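Local atomic coordinates of transcriptional regulator, IclR family (Ruegeria sp. TM1040, PDB entry 3R4K), a protein that probably binds DNA through a helix-turn-helix domain and regulates transcription, perhaps in response to a small molecule bound by its C-terminal domain, as in many IclR-family regulators. Residues His99-Gln104 with Glu129-His134. Numbering follows the deposited sequence.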
loop_
_atom_site.group_PDB
_atom_site.type_symbol
_atom_site.label_atom_id
_atom_site.label_comp_id
_atom_site.label_asym_id
_atom_site.label_seq_id
_atom_site.Cartn_x
_atom_site.Cartn_y
_atom_site.Cartn_z
ATOM N N HIS A 99 11.318 -16.441 -13.039
ATOM C CA HIS A 99 10.060 -15.749 -13.285
ATOM C C HIS A 99 9.275 -15.479 -12.011
ATOM O O HIS A 99 9.337 -16.243 -11.044
ATOM C CB HIS A 99 9.174 -16.464 -14.327
ATOM C CG HIS A 99 8.749 -17.849 -13.980
ATOM N ND1 HIS A 99 7.442 -18.129 -13.598
ATOM C CD2 HIS A 99 9.446 -19.009 -14.052
ATOM C CE1 HIS A 99 7.401 -19.438 -13.401
ATOM N NE2 HIS A 99 8.586 -20.012 -13.670
ATOM N N LEU A 100 8.557 -14.353 -12.017
ATOM C CA LEU A 100 7.680 -13.927 -10.943
ATOM C C LEU A 100 6.246 -14.081 -11.411
ATOM O O LEU A 100 5.868 -13.584 -12.475
ATOM C CB LEU A 100 7.975 -12.473 -10.497
ATOM C CG LEU A 100 7.045 -11.865 -9.421
ATOM C CD1 LEU A 100 7.171 -12.586 -8.060
ATOM C CD2 LEU A 100 7.252 -10.342 -9.312
ATOM N N SER A 101 5.457 -14.812 -10.635
ATOM C CA SER A 101 4.041 -14.999 -10.931
ATOM C C SER A 101 3.237 -14.379 -9.796
ATOM O O SER A 101 3.669 -14.408 -8.628
ATOM C CB SER A 101 3.702 -16.469 -11.151
ATOM O OG SER A 101 4.047 -17.251 -10.023
ATOM N N LEU A 102 2.114 -13.734 -10.153
ATOM C CA LEU A 102 1.286 -13.056 -9.158
ATOM C C LEU A 102 -0.139 -13.525 -9.199
ATOM O O LEU A 102 -0.663 -13.853 -10.262
ATOM C CB LEU A 102 1.305 -11.529 -9.354
ATOM C CG LEU A 102 2.627 -10.807 -9.199
ATOM C CD1 LEU A 102 2.504 -9.373 -9.697
ATOM C CD2 LEU A 102 3.114 -10.829 -7.755
ATOM N N LEU A 103 -0.790 -13.502 -8.034
ATOM C CA LEU A 103 -2.203 -13.828 -7.930
ATOM C C LEU A 103 -3.017 -12.703 -8.565
ATOM O O LEU A 103 -2.862 -11.536 -8.196
ATOM C CB LEU A 103 -2.623 -14.055 -6.473
ATOM C CG LEU A 103 -2.335 -15.436 -5.899
ATOM C CD1 LEU A 103 -2.528 -15.443 -4.410
ATOM C CD2 LEU A 103 -3.217 -16.481 -6.522
ATOM N N GLN A 104 -3.798 -13.046 -9.590
ATOM C CA GLN A 104 -4.666 -12.101 -10.284
ATOM C C GLN A 104 -6.072 -12.616 -10.062
ATOM O O GLN A 104 -6.636 -13.343 -10.886
ATOM C CB GLN A 104 -4.279 -11.945 -11.767
ATOM C CG GLN A 104 -3.288 -10.802 -12.028
ATOM C CD GLN A 104 -3.198 -10.434 -13.499
ATOM O OE1 GLN A 104 -2.203 -10.717 -14.177
ATOM N NE2 GLN A 104 -4.234 -9.783 -14.027
ATOM N N GLU A 129 1.189 -15.727 -18.888
ATOM C CA GLU A 129 0.934 -17.160 -18.959
ATOM C C GLU A 129 0.297 -17.601 -17.624
ATOM O O GLU A 129 0.789 -17.241 -16.553
ATOM C CB GLU A 129 2.238 -17.922 -19.262
ATOM C CG GLU A 129 2.062 -19.427 -19.368
ATOM C CD GLU A 129 3.081 -20.151 -20.229
ATOM O OE1 GLU A 129 4.303 -19.928 -20.053
ATOM O OE2 GLU A 129 2.648 -20.983 -21.059
ATOM N N VAL A 130 -0.813 -18.327 -17.691
ATOM C CA VAL A 130 -1.531 -18.791 -16.496
ATOM C C VAL A 130 -0.931 -20.134 -16.056
ATOM O O VAL A 130 -0.788 -21.052 -16.869
ATOM C CB VAL A 130 -3.065 -18.850 -16.711
ATOM C CG1 VAL A 130 -3.787 -19.360 -15.458
ATOM C CG2 VAL A 130 -3.607 -17.475 -17.115
ATOM N N LEU A 131 -0.551 -20.218 -14.780
ATOM C CA LEU A 131 0.064 -21.399 -14.186
ATOM C C LEU A 131 -0.953 -22.160 -13.359
ATOM O O LEU A 131 -1.844 -21.551 -12.739
ATOM C CB LEU A 131 1.269 -21.022 -13.304
ATOM C CG LEU A 131 2.367 -20.097 -13.863
ATOM C CD1 LEU A 131 2.613 -20.235 -15.366
ATOM C CD2 LEU A 131 2.175 -18.740 -13.452
ATOM N N THR A 132 -0.846 -23.495 -13.357
ATOM C CA THR A 132 -1.761 -24.313 -12.568
ATOM C C THR A 132 -1.280 -24.304 -11.103
ATOM O O THR A 132 -0.079 -24.165 -10.852
ATOM C CB THR A 132 -1.875 -25.731 -13.152
ATOM O OG1 THR A 132 -0.612 -26.387 -13.065
ATOM C CG2 THR A 132 -2.366 -25.742 -14.599
ATOM N N PHE A 133 -2.212 -24.436 -10.150
ATOM C CA PHE A 133 -1.844 -24.470 -8.738
ATOM C C PHE A 133 -1.228 -25.818 -8.357
ATOM O O PHE A 133 -0.367 -25.885 -7.480
ATOM C CB PHE A 133 -3.052 -24.167 -7.843
ATOM C CG PHE A 133 -3.397 -22.696 -7.776
ATOM C CD1 PHE A 133 -2.568 -21.796 -7.105
ATOM C CD2 PHE A 133 -4.546 -22.207 -8.381
ATOM C CE1 PHE A 133 -2.875 -20.435 -7.066
ATOM C CE2 PHE A 133 -4.863 -20.843 -8.322
ATOM C CZ PHE A 133 -4.022 -19.969 -7.673
ATOM N N HIS A 134 -1.654 -26.885 -9.036
ATOM C CA HIS A 134 -1.217 -28.243 -8.742
ATOM C C HIS A 134 -0.045 -28.724 -9.624
ATOM O O HIS A 134 0.674 -29.633 -9.207
ATOM C CB HIS A 134 -2.414 -29.208 -8.881
ATOM C CG HIS A 134 -2.949 -29.319 -10.277
ATOM N ND1 HIS A 134 -3.735 -28.323 -10.836
ATOM C CD2 HIS A 134 -2.794 -30.313 -11.183
ATOM C CE1 HIS A 134 -4.015 -28.740 -12.065
ATOM N NE2 HIS A 134 -3.469 -29.930 -12.318
#
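Two small van der Waals touches, Ser-101 with Leu-131 and the apolar pair Leu-103 with Phe-133, bring strand 97-104 against the short, weakly bonded edge strand 129-131 and the loop that follows it, the two strands not being adjacent in the C-terminal antiparallel sheet. Strand 107-114 lies between them, and no hydrogen bond joins the two segments; the CA atoms of Ser-101 and Leu-131 stay 8.2 Å apart. From its outer position Leu-131 directs its side chain toward Ser-101, and its CD2 methyl comes 3.6 Å from Ser-101 CB. The serine hydroxyl looks to the other neighbouring strand, making a weak hydrogen bond with the carbonyl O of Ala-213. This sheet belongs to the GAF-like, profilin-like domain that forms the C-terminal part of IclR regulators, and on the face where these residues meet it is covered by helix 137-143. Beyond strand 129-131 the chain runs as a loop toward that helix. With CG anti to its carbonyl carbon (chi1 -78°), Phe-133 sends its ring back to Leu-103. Leu-103 CD2 meets that ring at its edge, near the ring plane, 3.8 Å from Phe-133 CZ. Leu-103 also touches Val-142, while Phe-133 packs on Leu-143 and, edge-to-face, with Phe-150.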